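Local coordinates for multi-copper Oxidase CueO (Ochrobactrum, PDB 6EVG), which oxidises lignin model compounds and lignosulfonate as a laccase-like multicopper oxidase, probably passing the electrons taken from its substrates to dioxygen, at residues H91-F96 and K461-I466; L262-S265 and R269-V272; V330-F335 and K469-V474; E423-T428 and F486-H491; H434-H437 and S442-I445. All coordinates share one frame; numbering follows the deposited sequence.

Contact 1. Residues H91-F96 and K461-I466. With EDO (1,2-ethanediol), chain D.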
# COMPACT_ATOMS: atom_id res chain seq x y z
N HIS A 91 6.96 -1.04 -8.87
CA HIS A 91 7.68 -1.03 -7.61
C HIS A 91 7.16 -2.18 -6.73
O HIS A 91 5.95 -2.30 -6.54
CB HIS A 91 7.49 0.34 -6.90
CG HIS A 91 7.82 0.41 -5.46
ND1 HIS A 91 8.99 -0.05 -4.91
CD2 HIS A 91 7.13 0.99 -4.43
CE1 HIS A 91 8.96 0.19 -3.59
NE2 HIS A 91 7.85 0.84 -3.29
N TRP A 92 8.09 -2.99 -6.24
CA TRP A 92 7.79 -4.14 -5.40
C TRP A 92 7.70 -3.61 -3.96
O TRP A 92 8.67 -3.63 -3.19
CB TRP A 92 8.84 -5.24 -5.56
CG TRP A 92 9.21 -5.59 -6.95
CD1 TRP A 92 10.44 -5.49 -7.49
CD2 TRP A 92 8.35 -6.12 -7.98
NE1 TRP A 92 10.44 -5.88 -8.80
CE2 TRP A 92 9.17 -6.26 -9.15
CE3 TRP A 92 7.00 -6.49 -8.06
CZ2 TRP A 92 8.65 -6.73 -10.35
CZ3 TRP A 92 6.50 -6.94 -9.26
CH2 TRP A 92 7.33 -7.06 -10.40
N HIS A 93 6.52 -3.10 -3.63
CA HIS A 93 6.22 -2.34 -2.39
C HIS A 93 6.08 -3.31 -1.22
O HIS A 93 5.03 -3.91 -1.03
CB HIS A 93 4.98 -1.52 -2.66
CG HIS A 93 4.65 -0.48 -1.64
ND1 HIS A 93 4.09 0.73 -2.03
CD2 HIS A 93 4.73 -0.52 -0.29
CE1 HIS A 93 3.82 1.41 -0.92
NE2 HIS A 93 4.18 0.69 0.15
N GLY A 94 7.17 -3.44 -0.47
CA GLY A 94 7.29 -4.38 0.62
C GLY A 94 8.20 -5.54 0.41
O GLY A 94 8.58 -6.24 1.33
N LEU A 95 8.60 -5.77 -0.85
CA LEU A 95 9.55 -6.84 -1.14
C LEU A 95 10.95 -6.38 -0.82
O LEU A 95 11.29 -5.20 -0.97
CB LEU A 95 9.45 -7.24 -2.64
CG LEU A 95 9.92 -8.62 -3.01
CD1 LEU A 95 8.98 -9.68 -2.36
CD2 LEU A 95 9.97 -8.80 -4.50
N PHE A 96 11.79 -7.31 -0.31
CA PHE A 96 13.19 -6.94 0.02
C PHE A 96 14.07 -7.32 -1.17
O PHE A 96 14.36 -8.50 -1.40
CB PHE A 96 13.69 -7.64 1.25
CG PHE A 96 13.15 -7.18 2.59
CD1 PHE A 96 11.97 -6.49 2.75
CD2 PHE A 96 13.85 -7.53 3.73
CE1 PHE A 96 11.51 -6.12 4.03
CE2 PHE A 96 13.39 -7.16 4.99
CZ PHE A 96 12.23 -6.46 5.12
N LYS A 461 7.38 -1.64 9.51
CA LYS A 461 6.53 -0.96 8.55
C LYS A 461 7.38 -0.34 7.44
O LYS A 461 8.60 -0.18 7.55
CB LYS A 461 5.65 0.09 9.26
CG LYS A 461 4.45 -0.63 9.99
CD LYS A 461 3.45 0.24 10.64
CE LYS A 461 2.77 1.17 9.71
NZ LYS A 461 2.03 0.59 8.54
N ASP A 462 6.70 -0.05 6.33
CA ASP A 462 7.30 0.71 5.24
C ASP A 462 6.49 1.92 4.85
O ASP A 462 6.99 2.72 4.04
CB ASP A 462 7.64 -0.19 4.01
CG ASP A 462 6.42 -0.86 3.39
OD1 ASP A 462 5.44 -0.14 3.05
OD2 ASP A 462 6.44 -2.11 3.24
N THR A 463 5.26 2.10 5.35
CA THR A 463 4.40 3.19 5.01
C THR A 463 3.70 3.59 6.35
O THR A 463 3.28 2.70 7.07
CB THR A 463 3.36 2.82 3.95
OG1 THR A 463 4.07 2.25 2.81
CG2 THR A 463 2.55 3.98 3.50
N ALA A 464 3.60 4.88 6.64
CA ALA A 464 2.96 5.33 7.90
C ALA A 464 2.30 6.66 7.72
O ALA A 464 2.89 7.55 7.09
CB ALA A 464 3.95 5.41 9.01
N LEU A 465 1.13 6.84 8.32
CA LEU A 465 0.44 8.11 8.25
C LEU A 465 1.02 9.06 9.32
O LEU A 465 0.97 8.77 10.51
CB LEU A 465 -1.07 7.94 8.46
CG LEU A 465 -1.93 9.17 8.22
CD1 LEU A 465 -1.79 9.77 6.82
CD2 LEU A 465 -3.38 8.87 8.55
N ILE A 466 1.54 10.19 8.86
CA ILE A 466 2.14 11.25 9.70
C ILE A 466 1.10 12.31 9.84
O ILE A 466 0.57 12.85 8.89
CB ILE A 466 3.43 11.77 9.11
CG1 ILE A 466 4.34 10.65 8.58
CG2 ILE A 466 4.14 12.66 10.13
CD1 ILE A 466 4.71 9.58 9.55
C1 EDO D . 0.48 4.40 11.41
O1 EDO D . 0.59 4.59 10.00
C2 EDO D . 0.83 5.69 12.12
O2 EDO D . -0.11 6.74 11.86
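His93 swings its imidazole to the far side of its own backbone nitrogen (chi1 -168°), and Asp462 tucks its carboxylate between backbone nitrogen and carbonyl carbon (chi1 61°); the two rotations bring ring edge and carboxylate together. NE2 of His93 gives a weak, bent hydrogen bond to OD1 of Asp462 at 3.3 Å. OD1 lies near the ring plane, while the carboxylate itself is turned 64° from it. The firmer grip on that oxygen comes from next door, since OG1 of Thr463 donates to OD1 of Asp462 at 2.8 Å. The carboxylate's other oxygen, OD2, rests 3.6 Å from CA of Gly94, the glycine of a type II turn, and forms a salt bridge with Arg269. Through its other nitrogen, ND1, the imidazole bonds to His131, its stronger partner. An alanine in place of Asp462 would probably leave Arg269 without its counter-charge and the NE2 edge of His93 freer to turn. Farther along, an ethanediol, probably from the crystallisation liquor, hydrogen-bonds to both N and O of Leu465. His91 and His93 form a His-X-His pair of the kind that serves the trinuclear copper cluster in relatives, so Asp462 is consistent with a second-shell group, an acid of the C-terminal domain that probably helps orient a histidine of the N-terminal one.

Contact 2. Residues L262-S265 and R269-V272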
# COMPACT_ATOMS: atom_id res chain seq x y z
N LEU A 262 -9.99 0.97 12.53
CA LEU A 262 -8.61 0.87 12.03
C LEU A 262 -8.34 1.88 10.92
O LEU A 262 -9.04 1.90 9.93
CB LEU A 262 -8.39 -0.54 11.51
CG LEU A 262 -7.03 -0.79 10.80
CD1 LEU A 262 -5.87 -0.65 11.78
CD2 LEU A 262 -7.05 -2.20 10.24
N THR A 263 -7.35 2.76 11.13
CA THR A 263 -6.96 3.71 10.08
C THR A 263 -5.96 3.07 9.12
O THR A 263 -4.97 2.46 9.60
CB THR A 263 -6.39 5.00 10.67
OG1 THR A 263 -7.45 5.65 11.41
CG2 THR A 263 -5.82 5.92 9.62
N ILE A 264 -6.17 3.21 7.83
CA ILE A 264 -5.27 2.71 6.80
C ILE A 264 -5.10 3.81 5.78
O ILE A 264 -6.06 4.22 5.13
CB ILE A 264 -5.76 1.41 6.16
CG1 ILE A 264 -6.32 0.40 7.15
CG2 ILE A 264 -4.66 0.78 5.32
CD1 ILE A 264 -6.97 -0.76 6.63
N SER A 265 -3.84 4.28 5.61
CA SER A 265 -3.53 5.31 4.63
C SER A 265 -2.98 4.67 3.35
O SER A 265 -2.59 3.48 3.38
CB SER A 265 -2.56 6.35 5.24
OG SER A 265 -1.27 5.84 5.47
N ARG A 269 -0.67 -1.62 4.69
CA ARG A 269 -1.39 -2.90 4.77
C ARG A 269 -1.58 -3.27 6.22
O ARG A 269 -0.68 -3.10 7.04
CB ARG A 269 -0.63 -4.07 4.08
CG ARG A 269 -0.52 -3.96 2.56
CD ARG A 269 0.63 -3.09 2.07
NE ARG A 269 1.91 -3.73 2.32
CZ ARG A 269 3.06 -3.09 2.45
NH1 ARG A 269 3.12 -1.75 2.40
NH2 ARG A 269 4.18 -3.79 2.61
N TYR A 270 -2.73 -3.88 6.53
CA TYR A 270 -2.94 -4.51 7.82
C TYR A 270 -3.66 -5.85 7.57
O TYR A 270 -4.62 -5.92 6.79
CB TYR A 270 -3.81 -3.67 8.75
CG TYR A 270 -3.10 -2.42 9.24
CD1 TYR A 270 -2.27 -2.47 10.34
CD2 TYR A 270 -3.21 -1.22 8.56
CE1 TYR A 270 -1.60 -1.32 10.78
CE2 TYR A 270 -2.56 -0.07 9.00
CZ TYR A 270 -1.75 -0.15 10.09
OH TYR A 270 -1.02 0.98 10.53
N GLU A 271 -3.20 -6.88 8.29
CA GLU A 271 -3.93 -8.17 8.30
C GLU A 271 -4.68 -8.25 9.63
O GLU A 271 -4.07 -8.03 10.70
CB GLU A 271 -2.98 -9.34 8.16
CG GLU A 271 -2.09 -9.31 6.92
CD GLU A 271 -1.25 -10.54 6.75
OE1 GLU A 271 -1.77 -11.64 6.91
OE2 GLU A 271 -0.05 -10.39 6.49
N VAL A 272 -5.98 -8.52 9.54
CA VAL A 272 -6.83 -8.56 10.72
C VAL A 272 -7.61 -9.85 10.74
O VAL A 272 -7.93 -10.45 9.71
CB VAL A 272 -7.77 -7.36 10.76
CG1 VAL A 272 -6.99 -6.06 10.75
CG2 VAL A 272 -8.85 -7.41 9.72
O HOH W 1 -2.54 3.79 9.88
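Leu262 meets Tyr270 first by a CH-pi contact: its CD1 methyl stands 4.1 Å from the Tyr270 ring centroid, only 7° off the ring normal, and so sits squarely over the middle of one face. Apolar packing continues from the second methyl of the same leucine. CD2 of Leu262 lies 3.9 Å from CB of Tyr270 and equally 3.9 Å from CG1 of Val272, wedging into the angle between two residues whose CB atoms are directed toward strand 262-264. With CG placed opposite the backbone nitrogen (chi1 174°), the leucine fork reaches across far enough to spread one methyl to each task. Ile264 slides past the tyrosine in the reverse direction, CG1 of Ile264 coming to 3.8 Å from CD2 of Tyr270. No backbone hydrogen bond joins the segments, because they belong to the two facing sheets of the middle cupredoxin-like domain: 262-264 is an edge strand of one, 269-275 an inner strand of the other. The short connection between them makes a beta arch, the strands running at 149° with axes 8.2 Å apart. O of Thr263 comes obliquely to 3.5 Å from CE2 of Tyr270. At the phenol end the link is a water, donating to O of Thr263 at 2.8 Å and accepting from OH of Tyr270 at 3.3 Å. Gln457 and Lys461, from the C-terminal domain, also touch Tyr270.

Contact 3. Residues V330-F335 and K469-V474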
# COMPACT_ATOMS: atom_id res chain seq x y z
N VAL A 330 22.74 5.96 14.29
CA VAL A 330 23.98 6.63 14.04
C VAL A 330 23.81 8.00 13.44
O VAL A 330 24.84 8.70 13.26
CB VAL A 330 24.92 5.79 13.15
CG1 VAL A 330 25.14 4.41 13.75
CG2 VAL A 330 24.39 5.70 11.72
N LYS A 331 22.59 8.47 13.21
CA LYS A 331 22.33 9.76 12.65
C LYS A 331 20.89 10.08 12.86
O LYS A 331 20.06 9.18 12.72
CB LYS A 331 22.66 9.75 11.14
CG LYS A 331 22.68 11.17 10.53
CD LYS A 331 23.16 11.19 9.08
CE LYS A 331 23.08 12.57 8.49
NZ LYS A 331 24.06 13.55 9.05
N ARG A 332 20.60 11.33 13.11
CA ARG A 332 19.25 11.84 13.18
C ARG A 332 19.00 12.74 11.99
O ARG A 332 19.81 13.66 11.73
CB ARG A 332 18.97 12.55 14.50
CG ARG A 332 17.45 12.72 14.79
CD ARG A 332 17.18 12.97 16.25
NE ARG A 332 15.77 12.98 16.53
CZ ARG A 332 15.20 12.21 17.41
NH1 ARG A 332 15.93 11.36 18.16
NH2 ARG A 332 13.91 12.30 17.57
N ARG A 333 17.90 12.53 11.31
CA ARG A 333 17.45 13.37 10.22
C ARG A 333 16.10 13.93 10.51
O ARG A 333 15.38 13.40 11.38
CB ARG A 333 17.44 12.61 8.87
CG ARG A 333 18.77 12.02 8.47
CD ARG A 333 18.72 11.52 7.02
NE ARG A 333 19.87 10.66 6.74
CZ ARG A 333 20.93 10.99 6.03
NH1 ARG A 333 21.08 12.20 5.53
NH2 ARG A 333 21.92 10.10 5.92
N SER A 334 15.68 14.91 9.74
CA SER A 334 14.38 15.51 9.80
C SER A 334 13.86 15.81 8.42
O SER A 334 14.62 16.29 7.56
CB SER A 334 14.47 16.82 10.60
OG SER A 334 14.98 16.66 11.91
N PHE A 335 12.56 15.56 8.20
CA PHE A 335 11.89 15.92 6.99
C PHE A 335 10.56 16.53 7.28
O PHE A 335 9.82 16.05 8.17
CB PHE A 335 11.77 14.73 5.99
CG PHE A 335 13.09 14.18 5.60
CD1 PHE A 335 13.86 14.81 4.63
CD2 PHE A 335 13.66 13.12 6.25
CE1 PHE A 335 15.13 14.34 4.35
CE2 PHE A 335 14.92 12.66 5.98
CZ PHE A 335 15.67 13.28 5.02
N LYS A 469 3.55 15.18 14.18
CA LYS A 469 4.89 14.77 14.38
C LYS A 469 4.99 13.26 14.53
O LYS A 469 4.14 12.67 15.17
CB LYS A 469 5.45 15.44 15.65
CG LYS A 469 6.86 15.05 15.96
CD LYS A 469 7.80 15.73 14.97
CE LYS A 469 9.21 15.18 14.96
NZ LYS A 469 9.82 15.11 16.32
N ALA A 470 6.03 12.65 13.96
CA ALA A 470 6.41 11.28 14.22
C ALA A 470 7.90 11.14 14.30
O ALA A 470 8.64 11.93 13.68
CB ALA A 470 5.88 10.35 13.15
N GLU A 471 8.35 10.12 15.00
CA GLU A 471 9.74 9.70 14.98
C GLU A 471 9.81 8.25 14.58
O GLU A 471 9.06 7.43 15.12
CB GLU A 471 10.44 9.81 16.37
CG GLU A 471 10.46 11.20 16.97
CD GLU A 471 10.90 11.23 18.41
OE1 GLU A 471 11.68 10.39 18.80
OE2 GLU A 471 10.62 12.25 19.07
N ILE A 472 10.69 7.93 13.62
CA ILE A 472 10.82 6.55 13.13
C ILE A 472 12.27 6.13 13.19
O ILE A 472 13.18 6.96 13.04
CB ILE A 472 10.22 6.33 11.72
CG1 ILE A 472 10.98 7.15 10.65
CG2 ILE A 472 8.74 6.69 11.73
CD1 ILE A 472 10.56 6.82 9.22
N LEU A 473 12.49 4.84 13.39
CA LEU A 473 13.80 4.19 13.45
C LEU A 473 13.95 3.40 12.15
O LEU A 473 13.25 2.40 11.96
CB LEU A 473 13.94 3.34 14.70
CG LEU A 473 15.24 2.55 14.82
CD1 LEU A 473 16.47 3.50 14.96
CD2 LEU A 473 15.18 1.60 16.00
N VAL A 474 14.81 3.86 11.25
CA VAL A 474 14.96 3.27 9.89
C VAL A 474 16.19 2.39 9.83
O VAL A 474 17.27 2.77 10.33
CB VAL A 474 15.10 4.40 8.86
CG1 VAL A 474 15.09 3.83 7.45
CG2 VAL A 474 14.04 5.48 9.01
O HOH W 2 14.20 10.04 20.04
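Arg332 and Glu471 meet by charge: NH2 of Arg332 stands 3.2 Å from OE1 of Glu471 in a salt bridge whose hydrogen bond is weak, with 149° at the hydrogen. The carboxylate is reached at the guanidinium edge, yet the two flat groups are turned 76° apart, so they do not form the flat, two-pronged pairing that arginine and a carboxylate can make. A single nitrogen does the work, with OE2 of Glu471 standing off at 3.6 Å from NH2 of Arg332. The arginine gets there by stretching: its chain is extended from CG to NE after leaving CA opposite the backbone nitrogen (chi1 -163°), and together with the glutamate chain it bridges the 9.9 Å from CA of Arg332 to CA of Glu471.

Water completes the polar link. One molecule accepts from NH1 of Arg332 at 2.9 Å and donates to OE1 of Glu471 at 2.8 Å, so the same carboxylate oxygen is served twice, directly and through solvent. A stronger claim on the arginine comes from Asp426, which pairs with its NE; Lys469 binds that aspartate too, and the acid lying among these bases probably eases the approach of the like charges.

The contact is a surface one, carried on a four-stranded sheet of the C-terminal domain. Strand 422-428 runs between the other two, parallel to 332-336 and antiparallel to 469-475, and Arg332 and Glu471 join hands across it. From strand 332-336, Phe335 meets Trp425 and Phe488 inside the sandwich.

Contact 4. Residues E423-T428 and F486-H491. With CU (copper (II) ion), chain B.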
# COMPACT_ATOMS: atom_id res chain seq x y z
N GLU A 423 19.08 4.84 11.47
CA GLU A 423 18.93 6.27 11.66
C GLU A 423 17.56 6.56 12.29
O GLU A 423 16.63 5.78 12.08
CB GLU A 423 19.03 7.03 10.34
CG GLU A 423 20.32 6.82 9.57
CD GLU A 423 20.44 7.69 8.31
OE1 GLU A 423 19.42 8.32 7.93
OE2 GLU A 423 21.55 7.79 7.75
N ILE A 424 17.45 7.66 13.01
CA ILE A 424 16.14 8.16 13.47
C ILE A 424 15.75 9.32 12.62
O ILE A 424 16.55 10.26 12.46
CB ILE A 424 16.18 8.53 14.98
CG1 ILE A 424 16.47 7.26 15.77
CG2 ILE A 424 14.92 9.23 15.36
CD1 ILE A 424 16.80 7.43 17.22
N TRP A 425 14.55 9.28 12.07
CA TRP A 425 14.01 10.37 11.26
C TRP A 425 12.83 11.01 11.99
O TRP A 425 11.86 10.31 12.36
CB TRP A 425 13.56 9.87 9.92
CG TRP A 425 14.66 9.44 8.98
CD1 TRP A 425 15.96 9.09 9.28
CD2 TRP A 425 14.56 9.32 7.55
NE1 TRP A 425 16.67 8.84 8.14
CE2 TRP A 425 15.83 8.94 7.08
CE3 TRP A 425 13.50 9.48 6.66
CZ2 TRP A 425 16.09 8.78 5.71
CZ3 TRP A 425 13.76 9.32 5.30
CH2 TRP A 425 15.03 8.99 4.85
N ASP A 426 12.89 12.32 12.17
CA ASP A 426 11.79 13.20 12.58
C ASP A 426 10.98 13.53 11.35
O ASP A 426 11.56 14.02 10.36
CB ASP A 426 12.38 14.52 13.26
CG ASP A 426 12.95 14.30 14.64
OD1 ASP A 426 12.29 13.72 15.52
OD2 ASP A 426 14.09 14.71 14.92
N LEU A 427 9.68 13.33 11.37
CA LEU A 427 8.78 13.66 10.28
C LEU A 427 7.70 14.60 10.75
O LEU A 427 7.09 14.33 11.80
CB LEU A 427 8.14 12.35 9.74
CG LEU A 427 9.11 11.33 9.19
CD1 LEU A 427 8.38 10.05 8.77
CD2 LEU A 427 9.96 11.85 8.03
N THR A 428 7.46 15.69 10.02
CA THR A 428 6.49 16.70 10.45
C THR A 428 5.55 17.06 9.32
O THR A 428 5.96 17.16 8.15
CB THR A 428 7.24 17.96 10.94
OG1 THR A 428 8.19 18.39 10.03
CG2 THR A 428 8.05 17.71 12.04
N PHE A 486 17.14 4.50 -4.33
CA PHE A 486 15.84 4.29 -3.67
C PHE A 486 15.20 5.65 -3.42
O PHE A 486 15.84 6.70 -3.63
CB PHE A 486 16.04 3.48 -2.39
CG PHE A 486 16.14 1.98 -2.57
CD1 PHE A 486 15.25 1.27 -3.34
CD2 PHE A 486 17.13 1.26 -1.89
CE1 PHE A 486 15.32 -0.13 -3.40
CE2 PHE A 486 17.22 -0.11 -2.00
CZ PHE A 486 16.29 -0.81 -2.76
N MET A 487 13.95 5.66 -3.08
CA MET A 487 13.18 6.87 -2.94
C MET A 487 12.42 6.87 -1.64
O MET A 487 12.13 5.81 -1.09
CB MET A 487 12.23 7.05 -4.11
CG MET A 487 13.10 7.01 -5.42
SD MET A 487 12.18 7.23 -6.89
CE MET A 487 12.33 8.89 -7.03
N PHE A 488 12.05 8.06 -1.18
CA PHE A 488 11.10 8.24 -0.09
C PHE A 488 10.20 9.37 -0.46
O PHE A 488 10.63 10.35 -1.10
CB PHE A 488 11.80 8.37 1.26
CG PHE A 488 12.73 9.54 1.41
CD1 PHE A 488 14.03 9.45 0.97
CD2 PHE A 488 12.39 10.72 2.09
CE1 PHE A 488 14.97 10.49 1.18
CE2 PHE A 488 13.31 11.75 2.29
CZ PHE A 488 14.60 11.63 1.83
N HIS A 489 8.92 9.31 -0.04
CA HIS A 489 7.95 10.23 -0.57
C HIS A 489 6.65 10.17 0.22
O HIS A 489 6.42 9.24 0.97
CB HIS A 489 7.69 9.96 -2.08
CG HIS A 489 7.25 8.56 -2.39
ND1 HIS A 489 5.93 8.20 -2.47
CD2 HIS A 489 7.95 7.44 -2.66
CE1 HIS A 489 5.86 6.90 -2.78
NE2 HIS A 489 7.07 6.40 -2.85
N CYS A 490 5.79 11.13 -0.10
CA CYS A 490 4.39 11.06 0.29
C CYS A 490 3.69 10.10 -0.65
O CYS A 490 3.93 10.10 -1.86
CB CYS A 490 3.75 12.42 0.25
SG CYS A 490 2.02 12.37 0.77
N HIS A 491 2.79 9.27 -0.10
CA HIS A 491 1.98 8.34 -0.85
C HIS A 491 0.59 8.87 -1.26
O HIS A 491 -0.19 8.10 -1.81
CB HIS A 491 1.91 6.95 -0.16
CG HIS A 491 1.97 5.78 -1.09
ND1 HIS A 491 0.98 5.40 -1.95
CD2 HIS A 491 3.01 4.92 -1.32
CE1 HIS A 491 1.42 4.34 -2.68
NE2 HIS A 491 2.64 4.02 -2.29
CU CU B . 1.28 14.39 0.92
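Trp425 drives the edge of its six-membered ring into the face of Phe488 in a T-shaped pair, with centroids 4.9 Å apart and planes at 66°. CH2 of Trp425 stands over the centre of the phenyl ring, 3.8 Å above its plane, and CZ3 of Trp425 is 3.8 Å from CD2 of Phe488. These two aromatics alone close the gap between backbones whose nearest alpha carbons, CA of Trp425 and CA of Phe488, are 11.9 Å apart. The indole is held from its other end as well: NE1 of Trp425 donates to OE1 of Glu423 at 2.8 Å, almost straight at 176° and in the ring plane, using the oxygen's anti lone pair. Arg333 forms a salt bridge to that same oxygen, and Phe335 meets both rings of the pair from the side of the neighbouring strand.

This dense centre contrasts with the outer surface of strand 422-428, where Asp426 and Thr428 turn their backs on strand 486-490 and are partly exposed, the aspartate serving charged partners instead. An alanine in place of Phe488 would probably open a gap under the indole edge and leave Trp425 without the face it packs on.

Phe488 begins the run Phe-His-Cys-His. Two residues on, SG of Cys490 binds the copper at 2.2 Å, with His434 and His495 as further ligands. Between them ND1 of His489 bonds to O of Cys490 at 2.8 Å. In multicopper oxidases such a His-Cys-His bridge carries electrons from the type 1 copper to the trinuclear cluster; here the strand probably carries the same electron path, with an aromatic core packed against it.

Contact 5. Residues H434-H437 and S442-I445. With CU (copper (II) ion), chain B.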
# COMPACT_ATOMS: atom_id res chain seq x y z
N HIS A 434 0.02 13.21 6.05
CA HIS A 434 0.66 12.65 4.83
C HIS A 434 1.15 11.26 5.11
O HIS A 434 1.82 11.02 6.12
CB HIS A 434 1.87 13.50 4.37
CG HIS A 434 1.51 14.91 3.99
ND1 HIS A 434 1.31 15.32 2.68
CD2 HIS A 434 1.31 16.01 4.77
CE1 HIS A 434 0.99 16.59 2.68
NE2 HIS A 434 0.96 17.03 3.92
N PRO A 435 0.88 10.29 4.20
CA PRO A 435 1.48 8.93 4.34
C PRO A 435 2.91 8.91 3.81
O PRO A 435 3.17 9.05 2.66
CB PRO A 435 0.53 8.10 3.51
CG PRO A 435 0.02 9.02 2.43
CD PRO A 435 -0.05 10.41 3.09
N PHE A 436 3.85 8.65 4.69
CA PHE A 436 5.26 8.47 4.36
C PHE A 436 5.51 7.06 3.85
O PHE A 436 5.13 6.12 4.53
CB PHE A 436 6.08 8.69 5.62
CG PHE A 436 7.54 8.41 5.48
CD1 PHE A 436 8.38 9.35 4.90
CD2 PHE A 436 8.12 7.25 5.94
CE1 PHE A 436 9.74 9.10 4.82
CE2 PHE A 436 9.44 6.99 5.84
CZ PHE A 436 10.28 7.93 5.24
N HIS A 437 6.24 6.92 2.73
CA HIS A 437 6.71 5.61 2.29
C HIS A 437 8.18 5.71 1.91
O HIS A 437 8.59 6.66 1.23
CB HIS A 437 5.88 5.07 1.09
CG HIS A 437 6.41 3.81 0.46
ND1 HIS A 437 6.72 2.68 1.22
CD2 HIS A 437 6.65 3.47 -0.83
CE1 HIS A 437 7.16 1.72 0.38
NE2 HIS A 437 7.11 2.17 -0.86
N SER A 442 13.23 -0.39 5.90
CA SER A 442 12.13 -0.69 6.79
C SER A 442 12.26 0.16 8.04
O SER A 442 13.37 0.59 8.37
CB SER A 442 12.07 -2.17 7.14
OG SER A 442 11.88 -2.96 5.99
N PHE A 443 11.16 0.40 8.77
CA PHE A 443 11.26 1.20 9.96
C PHE A 443 10.33 0.72 11.07
O PHE A 443 9.37 -0.05 10.84
CB PHE A 443 11.03 2.69 9.68
CG PHE A 443 9.70 3.04 9.13
CD1 PHE A 443 8.59 3.24 9.93
CD2 PHE A 443 9.51 3.19 7.74
CE1 PHE A 443 7.36 3.63 9.41
CE2 PHE A 443 8.30 3.59 7.19
CZ PHE A 443 7.22 3.77 8.04
N ARG A 444 10.67 1.16 12.26
CA ARG A 444 9.83 1.02 13.45
C ARG A 444 9.36 2.39 13.87
O ARG A 444 10.19 3.31 14.00
CB ARG A 444 10.59 0.37 14.62
CG ARG A 444 11.27 -0.93 14.33
CD ARG A 444 10.32 -2.09 14.04
NE ARG A 444 9.44 -2.43 15.17
CZ ARG A 444 9.84 -3.10 16.24
NH1 ARG A 444 11.07 -3.54 16.41
NH2 ARG A 444 8.91 -3.39 17.19
N ILE A 445 8.08 2.59 14.13
CA ILE A 445 7.59 3.86 14.63
C ILE A 445 7.98 3.92 16.14
O ILE A 445 7.64 3.05 16.93
CB ILE A 445 6.09 4.00 14.46
CG1 ILE A 445 5.71 3.95 12.98
CG2 ILE A 445 5.59 5.25 15.15
CD1 ILE A 445 4.24 3.89 12.70
CU CU B . 1.28 14.39 0.92
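The strand 434-438 carries the first part of the His-Pro-X-His-X-His signature of multicopper oxidases, and its contact with 442-445 shows how such a copper-binding strand is packed on its inner side. ND1 of His434 coordinates the copper at 2.0 Å, beside Cys490 and His495, giving a type 1 site. Two residues on, Phe436 turns its side chain into the sandwich and meets Phe443. The segments bury just this pair: CE2 of Phe436 lies 3.8 Å from CE2 of Phe443, and CD2 of Phe436 is 3.9 Å from that same carbon. The Phe443 carbon comes in at the rim of the Phe436 ring, near its plane, with the two planes at 59° and the centroids 5.8 Å apart, a slanted meeting. Phe436 extends opposite its backbone nitrogen (chi1 174°), whereas Phe443 folds back between nitrogen and carbonyl carbon (chi1 61°), and the two side chains run past each other in opposite senses. Each rides on a different sheet of the C-terminal cupredoxin domain, and Ile472 touches both. On the reverse side of the strand, His437 bonds to His91 and stacks on His93, as expected of a residue at the trinuclear centre in relatives. The chemistry thus differs: Phe436 gives hydrocarbon to the interior, His437 polar contacts on the reverse side, while at the strand's start Glu339, bonded to NE2 of His434, probably fixes the rotation of that copper-bound ring.

Overall arrangement
From the N terminus, segment 91-96 of the first cupredoxin domain waits until 461-466 for its partner, so contact 1 closes the longest loop and joins the first domain to the third. Contact 2, a short closure in the middle domain, nests inside that loop and touches contact 1 through Arg269. Contact 3 opens at 330-335 and ends just beyond contact 1, crossing it; contact 4, from 423-428 to 486-491, crosses both. Contact 5 is the innermost, nested within contacts 1, 3 and 4. Contact 3 ties strands within one C-terminal sheet; contacts 4 and 5 join the two sheets of that domain, and each brings a ligand to the one copper.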